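Acyl-CoA dehydrogenase FadE3 (PDB 4IV6) belongs to the acyl-CoA dehydrogenase family of flavoproteins, binds dihydroflavine-adenine dinucleotide and forms a four-chain assembly, each chain with a beta middle domain between helical domains. Local coordinates at residues G194-D200 with S211-T217; A330-L335 with Y355-P360. All coordinates share one frame. Residue numbers count along the deposited sequence, not the author numbering.

Interaction 1 of 2, residues G194-D200 with S211-T217; sequences GFDVSRD and SCELNFT
A salt bridge, modelled at a very short 2.3 Å, joins R199 NH2 to E213 OE2. N215 ND2 donates to S198 OG and to E213 OE1 (each 2.9 Å), while S198 OG donates to D196 OD2 (2.7 Å). Strands 195-200 and 211-216 run antiparallel, axes 4.7 Å apart at 150°. D196 and N215 form a hydrogen-bonded pair (D196 N to N215 O 2.9 Å, N215 N to D196 O 3.0 Å), flanked by T217 N to G194 O (2.9 Å) and S198 N to E213 O (2.7 Å). S198 (phi/psi -93/-39) and extended R199 (-169/153) both face E213, as in a classic beta bulge; E213 N to R199 O is weak at 3.4 Å. G194, at phi 100°, lies where a CB would clash. D196, R199, E213 and N215 share a mostly polar face. On the opposite face F195 (t) lays its ring obliquely against F216 (m), F195 CG to F216 CE1 3.5 Å; V197 CG1 meets C212 SG at 3.8 Å, and V197 CG2 meets L214 CD2 at 4.1 Å. In this middle-domain beta hairpin the largely apolar face thus meets a second sheet, F195 and F216 reaching strand 166-172, with D200 at its end paired to R162.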
ATOM      1  N   GLY B 194      45.738 -17.657   8.377  1.00 16.73           N
ATOM      2  CA  GLY B 194      45.522 -16.382   7.705  1.00 16.46           C
ATOM      3  C   GLY B 194      44.041 -16.094   7.443  1.00 15.88           C
ATOM      4  O   GLY B 194      43.694 -15.001   7.011  1.00 14.80           O
ATOM      5  N   PHE B 195      43.177 -17.080   7.673  1.00 15.97           N
ATOM      6  CA  PHE B 195      41.735 -16.906   7.468  1.00 15.89           C
ATOM      7  C   PHE B 195      41.123 -16.745   8.861  1.00 16.22           C
ATOM      8  O   PHE B 195      40.972 -17.731   9.588  1.00 15.87           O
ATOM      9  CB  PHE B 195      41.183 -18.147   6.737  1.00 16.45           C
ATOM     10  CG  PHE B 195      39.688 -18.162   6.511  1.00 16.40           C
ATOM     11  CD1 PHE B 195      38.839 -17.176   6.998  1.00 16.77           C
ATOM     12  CD2 PHE B 195      39.134 -19.231   5.849  1.00 17.58           C
ATOM     13  CE1 PHE B 195      37.477 -17.245   6.798  1.00 16.55           C
ATOM     14  CE2 PHE B 195      37.775 -19.310   5.634  1.00 17.73           C
ATOM     15  CZ  PHE B 195      36.944 -18.308   6.115  1.00 17.06           C
ATOM     16  N   ASP B 196      40.773 -15.519   9.218  1.00 15.63           N
ATOM     17  CA  ASP B 196      40.246 -15.218  10.538  1.00 17.10           C
ATOM     18  C   ASP B 196      38.738 -15.009  10.463  1.00 16.78           C
ATOM     19  O   ASP B 196      38.236 -14.279   9.590  1.00 15.78           O
ATOM     20  CB  ASP B 196      40.924 -13.954  11.072  1.00 18.52           C
ATOM     21  CG  ASP B 196      40.501 -13.598  12.492  1.00 20.36           C
ATOM     22  OD1 ASP B 196      40.678 -14.372  13.416  1.00 21.75           O
ATOM     23  OD2 ASP B 196      39.980 -12.507  12.692  1.00 23.15           O
ATOM     24  N   VAL B 197      38.021 -15.690  11.350  1.00 17.92           N
ATOM     25  CA  VAL B 197      36.583 -15.487  11.524  1.00 18.77           C
ATOM     26  C   VAL B 197      36.465 -14.605  12.750  1.00 21.12           C
ATOM     27  O   VAL B 197      36.688 -15.030  13.895  1.00 19.75           O
ATOM     28  CB  VAL B 197      35.820 -16.805  11.671  1.00 18.58           C
ATOM     29  CG1 VAL B 197      34.329 -16.535  11.803  1.00 18.90           C
ATOM     30  CG2 VAL B 197      36.068 -17.662  10.451  1.00 18.47           C
ATOM     31  N   SER B 198      36.157 -13.349  12.482  1.00 25.06           N
ATOM     32  CA  SER B 198      36.687 -12.269  13.308  1.00 30.76           C
ATOM     33  C   SER B 198      35.755 -11.892  14.417  1.00 34.80           C
ATOM     34  O   SER B 198      36.238 -11.582  15.525  1.00 41.44           O
ATOM     35  CB  SER B 198      37.083 -11.019  12.470  1.00 32.11           C
ATOM     36  OG  SER B 198      37.938 -11.332  11.367  1.00 28.75           O
ATOM     37  N   ARG B 199      34.449 -11.876  14.165  1.00 36.29           N
ATOM     38  CA  ARG B 199      33.473 -11.648  15.277  1.00 38.47           C
ATOM     39  C   ARG B 199      32.027 -11.923  14.836  1.00 32.79           C
ATOM     40  O   ARG B 199      31.762 -11.865  13.633  1.00 37.08           O
ATOM     41  CB  ARG B 199      33.556 -10.208  15.791  1.00 42.73           C
ATOM     42  CG  ARG B 199      32.958  -9.181  14.844  1.00 47.60           C
ATOM     43  CD  ARG B 199      33.361  -7.776  15.210  1.00 51.70           C
ATOM     44  NE  ARG B 199      33.054  -6.841  14.142  1.00 57.02           N
ATOM     45  CZ  ARG B 199      33.750  -6.737  13.013  1.00 62.06           C
ATOM     46  NH1 ARG B 199      34.810  -7.511  12.782  1.00 64.22           N
ATOM     47  NH2 ARG B 199      33.378  -5.851  12.099  1.00 67.04           N
ATOM     48  N   ASP B 200      31.162 -12.291  15.775  1.00 27.23           N
ATOM     49  CA  ASP B 200      29.717 -12.460  15.536  1.00 28.13           C
ATOM     50  C   ASP B 200      29.039 -11.104  15.537  1.00 24.85           C
ATOM     51  O   ASP B 200      29.170 -10.377  16.500  1.00 24.03           O
ATOM     52  CB  ASP B 200      29.072 -13.288  16.626  1.00 30.94           C
ATOM     53  CG  ASP B 200      29.517 -14.738  16.593  1.00 35.23           C
ATOM     54  OD1 ASP B 200      30.337 -15.097  15.709  1.00 37.49           O
ATOM     55  OD2 ASP B 200      29.053 -15.522  17.454  1.00 38.89           O
ATOM     56  N   SER B 211      26.558 -14.638  12.165  1.00 17.87           N
ATOM     57  CA  SER B 211      27.019 -13.988  10.947  1.00 18.49           C
ATOM     58  C   SER B 211      28.257 -13.205  11.291  1.00 17.67           C
ATOM     59  O   SER B 211      28.266 -12.486  12.296  1.00 17.80           O
ATOM     60  CB  SER B 211      25.952 -13.072  10.368  1.00 19.47           C
ATOM     61  OG  SER B 211      24.859 -13.887   9.921  1.00 22.57           O
ATOM     62  N   CYS B 212      29.290 -13.351  10.476  1.00 16.86           N
ATOM     63  CA  CYS B 212      30.627 -12.899  10.837  1.00 17.51           C
ATOM     64  C   CYS B 212      31.363 -12.047   9.816  1.00 16.69           C
ATOM     65  O   CYS B 212      31.128 -12.146   8.598  1.00 16.06           O
ATOM     66  CB  CYS B 212      31.490 -14.129  11.106  1.00 17.99           C
ATOM     67  SG  CYS B 212      30.819 -15.258  12.355  1.00 20.03           S
ATOM     68  N   GLU B 213      32.274 -11.240  10.337  1.00 16.58           N
ATOM     69  CA  GLU B 213      33.322 -10.647   9.538  1.00 17.94           C
ATOM     70  C   GLU B 213      34.489 -11.620   9.376  1.00 16.27           C
ATOM     71  O   GLU B 213      34.909 -12.253  10.339  1.00 16.28           O
ATOM     72  CB  GLU B 213      33.828  -9.345  10.139  1.00 20.67           C
ATOM     73  CG  GLU B 213      34.746  -8.580   9.192  1.00 23.68           C
ATOM     74  CD  GLU B 213      35.247  -7.278   9.809  1.00 28.08           C
ATOM     75  OE1 GLU B 213      36.453  -7.125  10.102  1.00 28.48           O
ATOM     76  OE2 GLU B 213      34.384  -6.433  10.068  1.00 31.94           O
ATOM     77  N   LEU B 214      34.955 -11.734   8.143  1.00 14.67           N
ATOM     78  CA  LEU B 214      36.101 -12.538   7.766  1.00 14.64           C
ATOM     79  C   LEU B 214      37.254 -11.649   7.295  1.00 14.83           C
ATOM     80  O   LEU B 214      37.060 -10.756   6.471  1.00 14.32           O
ATOM     81  CB  LEU B 214      35.776 -13.453   6.606  1.00 14.15           C
ATOM     82  CG  LEU B 214      34.475 -14.251   6.610  1.00 13.75           C
ATOM     83  CD1 LEU B 214      34.466 -15.161   5.392  1.00 13.63           C
ATOM     84  CD2 LEU B 214      34.292 -15.039   7.890  1.00 14.24           C
ATOM     85  N   ASN B 215      38.462 -11.964   7.745  1.00 14.93           N
ATOM     86  CA  ASN B 215      39.659 -11.247   7.334  1.00 15.08           C
ATOM     87  C   ASN B 215      40.712 -12.224   6.863  1.00 15.06           C
ATOM     88  O   ASN B 215      41.039 -13.144   7.588  1.00 15.17           O
ATOM     89  CB  ASN B 215      40.154 -10.402   8.505  1.00 15.96           C
ATOM     90  CG  ASN B 215      39.342  -9.149   8.653  1.00 16.75           C
ATOM     91  OD1 ASN B 215      39.517  -8.207   7.878  1.00 18.02           O
ATOM     92  ND2 ASN B 215      38.454  -9.115   9.621  1.00 16.91           N
ATOM     93  N   PHE B 216      41.188 -12.035   5.630  1.00 14.48           N
ATOM     94  CA  PHE B 216      42.218 -12.851   5.020  1.00 14.50           C
ATOM     95  C   PHE B 216      43.524 -12.059   4.943  1.00 15.08           C
ATOM     96  O   PHE B 216      43.578 -10.960   4.344  1.00 15.01           O
ATOM     97  CB  PHE B 216      41.797 -13.241   3.621  1.00 14.26           C
ATOM     98  CG  PHE B 216      40.539 -14.031   3.579  1.00 13.79           C
ATOM     99  CD1 PHE B 216      40.580 -15.414   3.707  1.00 14.33           C
ATOM    100  CD2 PHE B 216      39.334 -13.411   3.459  1.00 13.95           C
ATOM    101  CE1 PHE B 216      39.424 -16.170   3.664  1.00 14.38           C
ATOM    102  CE2 PHE B 216      38.157 -14.145   3.440  1.00 13.69           C
ATOM    103  CZ  PHE B 216      38.208 -15.523   3.548  1.00 13.90           C
ATOM    104  N   THR B 217      44.550 -12.598   5.591  1.00 15.11           N
ATOM    105  CA  THR B 217      45.900 -12.045   5.564  1.00 15.61           C
ATOM    106  C   THR B 217      46.848 -13.092   5.048  1.00 15.64           C
ATOM    107  O   THR B 217      47.110 -14.065   5.724  1.00 15.16           O
ATOM    108  CB  THR B 217      46.318 -11.648   6.980  1.00 16.40           C
ATOM    109  OG1 THR B 217      45.293 -10.821   7.553  1.00 17.12           O
ATOM    110  CG2 THR B 217      47.626 -10.906   6.963  1.00 17.60           C
TER

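Interaction 2 of 2, residues A330-L335 with Y355-P360; sequences AMQIAL and YFRDAP
Both segments are alpha-helical, 330-335 within helix 316-340 and 355-360 within helix 352-364. They run nearly antiparallel, with N-to-C directions at 164° (signed crossing angle -164°) and axes 8.6 Å apart. The second helix kinks at P360, whose nitrogen cannot donate to the preceding turn. The closest CA pairs are A334 with F356 (4.9 Å) and M331 with A359 (5.2 Å), and small residues make this approach possible: the CB bonds of A334 and A359 point toward the opposing helix, A334 CB lying 3.8 Å from F356 CA and A359 CB 3.9 Å from M331 CA, with the two CB atoms 4.3 Å apart. Larger side chains fill the flank. M331 (chi1 t, chi2 p), an unbranched, apolar thioether, spans three partners: CE is 3.7 Å from F356 CD1, SD 4.0 Å from A359 CB and 3.8 Å from P360 CG. The CA-to-CB bond of F356 (chi1 t) points sideways, its ring reaching M331 CE and, at CE1, L335 CD1 (4.0 Å). Y355 begins toward A334 but leads away to helix 234-270, where its hydroxyl is hydrogen-bonded to D263. F356 also stacks on F356 of the second subunit, and M331 packs on L335 of that subunit, so this C-terminal-domain helix pair forms part of a subunit interface. With no hydrogen bond between the segments, the contact depends on apolar surfaces that fit closely.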
ATOM      1  N   ALA B 330       5.782 -11.719   3.668  1.00 12.51           N
ATOM      2  CA  ALA B 330       6.045 -12.129   5.062  1.00 12.56           C
ATOM      3  C   ALA B 330       6.142 -10.940   6.009  1.00 12.55           C
ATOM      4  O   ALA B 330       5.652 -10.999   7.130  1.00 12.56           O
ATOM      5  CB  ALA B 330       7.284 -13.023   5.167  1.00 12.64           C
ATOM      6  N   MET B 331       6.777  -9.855   5.566  1.00 12.68           N
ATOM      7  CA  MET B 331       6.869  -8.622   6.370  1.00 13.22           C
ATOM      8  C   MET B 331       5.488  -8.028   6.633  1.00 12.90           C
ATOM      9  O   MET B 331       5.175  -7.642   7.770  1.00 13.02           O
ATOM     10  CB  MET B 331       7.761  -7.602   5.660  1.00 13.80           C
ATOM     11  CG  MET B 331       7.996  -6.316   6.414  1.00 15.06           C
ATOM     12  SD  MET B 331       9.050  -6.526   7.873  1.00 17.51           S
ATOM     13  CE  MET B 331       7.946  -6.743   9.255  1.00 17.29           C
ATOM     14  N   GLN B 332       4.643  -7.988   5.604  1.00 12.52           N
ATOM     15  CA  GLN B 332       3.266  -7.474   5.763  1.00 12.61           C
ATOM     16  C   GLN B 332       2.457  -8.331   6.745  1.00 12.03           C
ATOM     17  O   GLN B 332       1.789  -7.808   7.660  1.00 11.59           O
ATOM     18  CB  GLN B 332       2.564  -7.445   4.417  1.00 13.40           C
ATOM     19  CG  GLN B 332       3.183  -6.416   3.467  1.00 14.34           C
ATOM     20  CD  GLN B 332       2.783  -6.590   2.003  1.00 15.76           C
ATOM     21  OE1 GLN B 332       1.883  -7.359   1.638  1.00 16.46           O
ATOM     22  NE2 GLN B 332       3.500  -5.893   1.141  1.00 16.77           N
ATOM     23  N   ILE B 333       2.544  -9.649   6.569  1.00 11.54           N
ATOM     24  CA  ILE B 333       1.827 -10.565   7.422  1.00 11.83           C
ATOM     25  C   ILE B 333       2.352 -10.499   8.856  1.00 12.03           C
ATOM     26  O   ILE B 333       1.545 -10.551   9.822  1.00 12.61           O
ATOM     27  CB  ILE B 333       1.842 -12.000   6.850  1.00 11.99           C
ATOM     28  CG1 ILE B 333       0.991 -12.035   5.569  1.00 12.16           C
ATOM     29  CG2 ILE B 333       1.335 -13.015   7.860  1.00 12.16           C
ATOM     30  CD1 ILE B 333       1.061 -13.367   4.834  1.00 12.68           C
ATOM     31  N   ALA B 334       3.677 -10.369   9.025  1.00 11.93           N
ATOM     32  CA  ALA B 334       4.249 -10.315  10.377  1.00 11.90           C
ATOM     33  C   ALA B 334       3.719  -9.103  11.143  1.00 12.03           C
ATOM     34  O   ALA B 334       3.309  -9.223  12.271  1.00 11.88           O
ATOM     35  CB  ALA B 334       5.762 -10.314  10.346  1.00 11.89           C
ATOM     36  N   LEU B 335       3.676  -7.943  10.496  1.00 12.17           N
ATOM     37  CA  LEU B 335       3.166  -6.747  11.159  1.00 12.63           C
ATOM     38  C   LEU B 335       1.697  -6.901  11.503  1.00 12.82           C
ATOM     39  O   LEU B 335       1.310  -6.569  12.620  1.00 12.72           O
ATOM     40  CB  LEU B 335       3.392  -5.494  10.323  1.00 12.89           C
ATOM     41  CG  LEU B 335       2.709  -4.202  10.798  1.00 13.61           C
ATOM     42  CD1 LEU B 335       3.164  -3.818  12.193  1.00 14.23           C
ATOM     43  CD2 LEU B 335       3.065  -3.122   9.811  1.00 14.16           C
ATOM     44  N   TYR B 355       8.632 -13.085  14.757  1.00 13.10           N
ATOM     45  CA  TYR B 355       8.447 -13.125  13.304  1.00 13.21           C
ATOM     46  C   TYR B 355       8.660 -11.748  12.698  1.00 12.79           C
ATOM     47  O   TYR B 355       9.200 -11.628  11.611  1.00 12.68           O
ATOM     48  CB  TYR B 355       7.083 -13.690  12.887  1.00 13.29           C
ATOM     49  CG  TYR B 355       6.647 -14.911  13.657  1.00 13.87           C
ATOM     50  CD1 TYR B 355       7.510 -15.976  13.888  1.00 14.57           C
ATOM     51  CD2 TYR B 355       5.335 -15.008  14.131  1.00 14.44           C
ATOM     52  CE1 TYR B 355       7.091 -17.095  14.601  1.00 15.40           C
ATOM     53  CE2 TYR B 355       4.919 -16.111  14.842  1.00 14.93           C
ATOM     54  CZ  TYR B 355       5.785 -17.143  15.061  1.00 15.59           C
ATOM     55  OH  TYR B 355       5.306 -18.233  15.729  1.00 17.91           O
ATOM     56  N   PHE B 356       8.195 -10.725  13.404  1.00 12.57           N
ATOM     57  CA  PHE B 356       8.324  -9.337  12.981  1.00 12.52           C
ATOM     58  C   PHE B 356       9.813  -8.950  12.890  1.00 12.59           C
ATOM     59  O   PHE B 356      10.221  -8.278  11.964  1.00 12.65           O
ATOM     60  CB  PHE B 356       7.562  -8.443  13.978  1.00 12.53           C
ATOM     61  CG  PHE B 356       7.662  -6.965  13.721  1.00 12.75           C
ATOM     62  CD1 PHE B 356       6.851  -6.346  12.780  1.00 12.83           C
ATOM     63  CD2 PHE B 356       8.523  -6.168  14.462  1.00 13.11           C
ATOM     64  CE1 PHE B 356       6.929  -4.964  12.569  1.00 12.82           C
ATOM     65  CE2 PHE B 356       8.596  -4.802  14.248  1.00 13.24           C
ATOM     66  CZ  PHE B 356       7.798  -4.205  13.311  1.00 12.97           C
ATOM     67  N   ARG B 357      10.615  -9.397  13.848  1.00 12.76           N
ATOM     68  CA  ARG B 357      12.054  -9.106  13.842  1.00 12.91           C
ATOM     69  C   ARG B 357      12.802  -9.933  12.791  1.00 12.80           C
ATOM     70  O   ARG B 357      13.821  -9.504  12.307  1.00 12.49           O
ATOM     71  CB  ARG B 357      12.669  -9.404  15.226  1.00 13.54           C
ATOM     72  CG  ARG B 357      12.355  -8.408  16.322  1.00 13.58           C
ATOM     73  CD  ARG B 357      13.160  -8.720  17.562  1.00 14.26           C
ATOM     74  NE  ARG B 357      12.711  -9.944  18.216  1.00 14.58           N
ATOM     75  CZ  ARG B 357      13.327 -11.121  18.190  1.00 15.18           C
ATOM     76  NH1 ARG B 357      14.488 -11.286  17.579  1.00 15.66           N
ATOM     77  NH2 ARG B 357      12.802 -12.142  18.857  1.00 15.51           N
ATOM     78  N   ASP B 358      12.302 -11.127  12.474  1.00 12.82           N
ATOM     79  CA  ASP B 358      12.974 -12.022  11.525  1.00 13.17           C
ATOM     80  C   ASP B 358      12.687 -11.664  10.050  1.00 13.11           C
ATOM     81  O   ASP B 358      13.543 -11.809   9.190  1.00 13.38           O
ATOM     82  CB  ASP B 358      12.592 -13.469  11.779  1.00 13.32           C
ATOM     83  CG  ASP B 358      13.353 -14.082  12.964  1.00 13.97           C
ATOM     84  OD1 ASP B 358      14.319 -13.448  13.462  1.00 14.32           O
ATOM     85  OD2 ASP B 358      12.984 -15.195  13.379  1.00 13.88           O
ATOM     86  N   ALA B 359      11.492 -11.161   9.779  1.00 12.86           N
ATOM     87  CA  ALA B 359      11.042 -10.937   8.406  1.00 12.75           C
ATOM     88  C   ALA B 359      11.905  -9.981   7.563  1.00 12.79           C
ATOM     89  O   ALA B 359      12.169 -10.284   6.402  1.00 13.03           O
ATOM     90  CB  ALA B 359       9.564 -10.497   8.402  1.00 12.54           C
ATOM     91  N   PRO B 360      12.388  -8.883   8.139  1.00 12.90           N
ATOM     92  CA  PRO B 360      13.240  -7.992   7.372  1.00 13.32           C
ATOM     93  C   PRO B 360      14.541  -8.617   6.862  1.00 13.86           C
ATOM     94  O   PRO B 360      15.084  -8.147   5.844  1.00 13.83           O
ATOM     95  CB  PRO B 360      13.521  -6.834   8.337  1.00 13.43           C
ATOM     96  CG  PRO B 360      12.473  -6.918   9.373  1.00 13.30           C
ATOM     97  CD  PRO B 360      12.130  -8.356   9.491  1.00 13.08           C
TER

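How the interactions relate
Interaction 1 joins two beta strands in the middle domain, and interaction 2 two helices in the C-terminal domain; they share no element, and their centres lie 30 Å apart, with nearest atoms about 11 Å apart. Interaction 1 is partly buried: backbone hydrogen bonds set its register, and charged and polar groups occur where it is open to solvent. Interaction 2 is buried and purely apolar between its segments, with no hydrogen bond crossing from one to the other. Their surroundings differ too. The 194-200/211-217 hairpin meets other strands of its own chain and, through S211, touches the dihydroflavine-adenine dinucleotide, whereas 330-335/355-360 continues into a second subunit.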